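Plastocyanin (Adiantum capillus-veneris, PDB 1KDJ) carries electrons between the cytochrome b6-f complex and P700 of photosystem I, using a single bound copper ion. Local coordinates at residues I19-S22 / A23-V27; T88-S92 / A93-G97. All coordinates share one frame; numbering follows the deposited sequence.

Contact 1 of 2, residues I19-S22 / A23-V27; sequences ITVS and AGEAV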
loop_
_atom_site.group_PDB
_atom_site.type_symbol
_atom_site.label_atom_id
_atom_site.label_comp_id
_atom_site.label_asym_id
_atom_site.label_seq_id
_atom_site.Cartn_x
_atom_site.Cartn_y
_atom_site.Cartn_z
ATOM N N ILE A 19 1.755 -8.997 -3.985
ATOM C CA ILE A 19 0.572 -9.671 -3.483
ATOM C C ILE A 19 -0.346 -9.781 -4.688
ATOM O O ILE A 19 -0.306 -8.887 -5.541
ATOM C CB ILE A 19 -0.306 -8.928 -2.435
ATOM C CG1 ILE A 19 0.125 -7.498 -2.141
ATOM C CG2 ILE A 19 -0.340 -9.856 -1.243
ATOM C CD1 ILE A 19 1.488 -7.184 -1.458
ATOM N N THR A 20 -1.105 -10.870 -4.803
ATOM C CA THR A 20 -2.072 -11.023 -5.872
ATOM C C THR A 20 -3.398 -11.217 -5.192
ATOM O O THR A 20 -3.489 -12.012 -4.251
ATOM C CB THR A 20 -1.723 -12.234 -6.720
ATOM O OG1 THR A 20 -0.502 -11.948 -7.394
ATOM C CG2 THR A 20 -2.843 -12.558 -7.710
ATOM N N VAL A 21 -4.447 -10.505 -5.606
ATOM C CA VAL A 21 -5.736 -10.579 -4.945
ATOM C C VAL A 21 -6.782 -10.659 -6.031
ATOM O O VAL A 21 -6.489 -10.403 -7.196
ATOM C CB VAL A 21 -6.080 -9.321 -4.061
ATOM C CG1 VAL A 21 -5.039 -9.257 -2.937
ATOM C CG2 VAL A 21 -6.094 -7.998 -4.871
ATOM N N SER A 22 -7.967 -11.049 -5.604
ATOM C CA SER A 22 -9.170 -11.069 -6.430
ATOM C C SER A 22 -9.816 -9.674 -6.427
ATOM O O SER A 22 -9.682 -8.919 -5.449
ATOM C CB SER A 22 -10.164 -12.088 -5.848
ATOM O OG SER A 22 -9.584 -13.386 -5.626
ATOM N N ALA A 23 -10.506 -9.279 -7.498
ATOM C CA ALA A 23 -11.265 -8.027 -7.521
ATOM C C ALA A 23 -12.114 -7.761 -6.283
ATOM O O ALA A 23 -12.892 -8.605 -5.842
ATOM C CB ALA A 23 -12.176 -8.028 -8.749
ATOM N N GLY A 24 -11.910 -6.620 -5.613
ATOM C CA GLY A 24 -12.723 -6.302 -4.438
ATOM C C GLY A 24 -12.271 -7.015 -3.152
ATOM O O GLY A 24 -12.876 -6.812 -2.091
ATOM N N GLU A 25 -11.213 -7.849 -3.180
ATOM C CA GLU A 25 -10.689 -8.427 -1.940
ATOM C C GLU A 25 -9.961 -7.307 -1.189
ATOM O O GLU A 25 -9.159 -6.587 -1.764
ATOM C CB GLU A 25 -9.715 -9.580 -2.262
ATOM C CG GLU A 25 -8.984 -10.191 -1.050
ATOM C CD GLU A 25 -7.955 -11.286 -1.343
ATOM O OE1 GLU A 25 -7.886 -11.803 -2.456
ATOM O OE2 GLU A 25 -7.197 -11.627 -0.437
ATOM N N ALA A 26 -10.245 -7.076 0.068
ATOM C CA ALA A 26 -9.493 -6.113 0.851
ATOM C C ALA A 26 -8.014 -6.528 1.083
ATOM O O ALA A 26 -7.620 -7.707 1.233
ATOM C CB ALA A 26 -10.213 -5.952 2.179
ATOM N N VAL A 27 -7.105 -5.568 0.970
ATOM C CA VAL A 27 -5.712 -5.773 1.320
ATOM C C VAL A 27 -5.570 -4.989 2.626
ATOM O O VAL A 27 -5.845 -3.786 2.656
ATOM C CB VAL A 27 -4.805 -5.210 0.257
ATOM C CG1 VAL A 27 -3.357 -5.501 0.600
ATOM C CG2 VAL A 27 -5.102 -5.893 -1.070
#
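The carbonyl oxygen of Ser-22 accepts the backbone N-H of Glu-25, with Glu-25 N 2.9 Å from Ser-22 O. This bond closes a type II beta turn from Ser-22 to Glu-25. Gly-24 takes a positive phi of 80° there, a backbone shape in which a CB would collide with the carbonyl oxygen of Ala-23. A second bond runs back across the turn. The N-H of Ser-22 points almost straight at OE1 of Glu-25, with Ser-22 N to Glu-25 OE1 3.2 Å and an N-H...O angle of 169°. It meets the carboxylate on its anti side, somewhat out of plane. The Glu-25 chain is extended, with CG anti to the backbone N (chi1 174°), and this carries the carboxylate back over Val-21. There OE1 of Glu-25 lies 3.5 Å from CB of Val-21. The other oxygen, OE2, bonds to the amino group of Ala-1, so the carboxylate joins the turn to the chain start. With an alanine here, the N-H of Ser-22 and the amino group of Ala-1 would probably both lose this acceptor. Deeper in, CG1 of Val-21 packs on CG2 of Val-27 at 3.8 Å, the two side chains crossing at about a right angle. The whole is a beta turn in the connection from strand 18-21 to strand 27-31 of the plastocyanin beta sandwich, away from the copper.

Contact 2 of 2, residues T88-S92 / A93-G97; sequences TPHKS and ANMKG. With CU (copper (II) ion), chain B.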
loop_
_atom_site.group_PDB
_atom_site.type_symbol
_atom_site.label_atom_id
_atom_site.label_comp_id
_atom_site.label_asym_id
_atom_site.label_seq_id
_atom_site.Cartn_x
_atom_site.Cartn_y
_atom_site.Cartn_z
ATOM N N THR A 88 5.516 6.958 1.648
ATOM C CA THR A 88 6.058 8.300 1.450
ATOM C C THR A 88 7.371 8.633 2.186
ATOM O O THR A 88 8.326 8.917 1.477
ATOM C CB THR A 88 4.931 9.276 1.830
ATOM O OG1 THR A 88 3.795 8.930 1.010
ATOM C CG2 THR A 88 5.371 10.741 1.690
ATOM N N PRO A 89 7.570 8.513 3.504
ATOM C CA PRO A 89 8.854 8.794 4.143
ATOM C C PRO A 89 10.012 8.036 3.526
ATOM O O PRO A 89 11.072 8.610 3.297
ATOM C CB PRO A 89 8.694 8.418 5.570
ATOM C CG PRO A 89 7.258 8.291 5.871
ATOM C CD PRO A 89 6.619 8.030 4.501
ATOM N N HIS A 90 9.784 6.744 3.129
ATOM C CA HIS A 90 10.915 5.883 2.766
ATOM C C HIS A 90 10.954 5.481 1.303
ATOM O O HIS A 90 11.645 4.536 0.901
ATOM C CB HIS A 90 10.891 4.636 3.695
ATOM C CG HIS A 90 10.886 4.952 5.202
ATOM N ND1 HIS A 90 9.819 4.696 5.934
ATOM C CD2 HIS A 90 11.888 5.498 5.959
ATOM C CE1 HIS A 90 10.090 5.072 7.167
ATOM N NE2 HIS A 90 11.330 5.537 7.150
ATOM N N LYS A 91 10.300 6.319 0.483
ATOM C CA LYS A 91 10.227 6.125 -0.972
ATOM C C LYS A 91 11.599 6.069 -1.597
ATOM O O LYS A 91 11.901 5.166 -2.367
ATOM C CB LYS A 91 9.444 7.270 -1.654
ATOM C CG LYS A 91 9.049 6.952 -3.102
ATOM C CD LYS A 91 8.248 8.106 -3.710
ATOM C CE LYS A 91 7.663 7.766 -5.102
ATOM N NZ LYS A 91 8.364 8.452 -6.178
ATOM N N SER A 92 12.490 6.993 -1.271
ATOM C CA SER A 92 13.835 6.973 -1.815
ATOM C C SER A 92 14.640 5.777 -1.311
ATOM O O SER A 92 15.674 5.437 -1.880
ATOM C CB SER A 92 14.511 8.259 -1.430
ATOM O OG SER A 92 14.260 8.479 -0.033
ATOM N N ALA A 93 14.192 5.112 -0.240
ATOM C CA ALA A 93 14.843 3.899 0.213
ATOM C C ALA A 93 14.195 2.646 -0.402
ATOM O O ALA A 93 14.326 1.545 0.127
ATOM C CB ALA A 93 14.756 3.832 1.729
ATOM N N ASN A 94 13.464 2.809 -1.505
ATOM C CA ASN A 94 12.808 1.763 -2.281
ATOM C C ASN A 94 11.864 0.903 -1.480
ATOM O O ASN A 94 11.683 -0.291 -1.723
ATOM C CB ASN A 94 13.878 0.908 -2.982
ATOM C CG ASN A 94 13.421 0.038 -4.172
ATOM O OD1 ASN A 94 13.759 0.305 -5.322
ATOM N ND2 ASN A 94 12.708 -1.080 -4.087
ATOM N N MET A 95 11.172 1.491 -0.514
ATOM C CA MET A 95 10.111 0.784 0.174
ATOM C C MET A 95 8.817 0.920 -0.674
ATOM O O MET A 95 7.980 1.835 -0.586
ATOM C CB MET A 95 9.910 1.361 1.556
ATOM C CG MET A 95 8.848 0.691 2.363
ATOM S SD MET A 95 8.761 1.168 4.095
ATOM C CE MET A 95 7.418 0.184 4.651
ATOM N N LYS A 96 8.690 -0.125 -1.491
ATOM C CA LYS A 96 7.632 -0.233 -2.469
ATOM C C LYS A 96 7.205 -1.697 -2.619
ATOM O O LYS A 96 7.940 -2.607 -2.196
ATOM C CB LYS A 96 8.139 0.327 -3.807
ATOM C CG LYS A 96 9.260 -0.435 -4.504
ATOM C CD LYS A 96 9.523 0.225 -5.854
ATOM C CE LYS A 96 10.684 -0.424 -6.638
ATOM N NZ LYS A 96 10.367 -1.761 -7.111
ATOM N N GLY A 97 6.006 -1.908 -3.164
ATOM C CA GLY A 97 5.481 -3.239 -3.412
ATOM C C GLY A 97 4.586 -3.203 -4.653
ATOM O O GLY A 97 4.351 -2.115 -5.204
HETATM CU CU CU B . 8.093 3.680 5.432
#
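His-90 and Met-95 stand side by side in the copper-binding loop of the cupredoxin fold, between strands 81-86 and 96-101. Both side chains run the same way and reach the copper. This is the close-packed side of the contact. CB of His-90 lies 4.0 Å from CB of Met-95. The carbonyl oxygen of His-90 takes two backbone N-H groups: Ala-93 N at 2.8 Å from His-90 O, and Met-95 N, whose bond to the same oxygen is weak and long. Asn-94 N adds a bond to Lys-91 O at 3.0 Å. Together these bonds hold the turn that brings Met-95 back beside His-90. Phe-12 stacks on the His-90 ring, and CB of Pro-89 lies 3.9 Å above the plane of the His-90 ring, over its centre. The other side is looser and faces solvent. Lys-91 and Asn-94 are exposed, and their CB atoms point away from the facing segment; Lys-91 makes a cation-pi contact with Tyr-86. His-37 and Cys-87 complete the copper site. The Met-95 chain is fully stretched (chi1 -179°, chi3 180°), and this brings its sulfur beside the metal. SD of Met-95 is 2.9 Å from the copper, a longer approach than that of the histidine nitrogen: ND1 of His-90 binds the copper at 2.1 Å.

Contact 1 precedes contact 2 in the sequence. Their centres lie about 22 Å apart, the middle of the molecule lies between them, and their nearest atoms are about 6 Å apart without touching. One sheet joins them. Strand 18-21, which leads into the turn of contact 1, runs parallel to its neighbour 96-101, which begins in contact 2. Backbone bonds tie Ile-19 and Val-21 to that strand. Contact 1 then crosses toward strand 27-31 of the other sheet, so it bridges the two layers of the sandwich. Contact 2 supplies two of the four copper ligands. The shared sheet thus links a connection remote from the copper to the electron-transfer site.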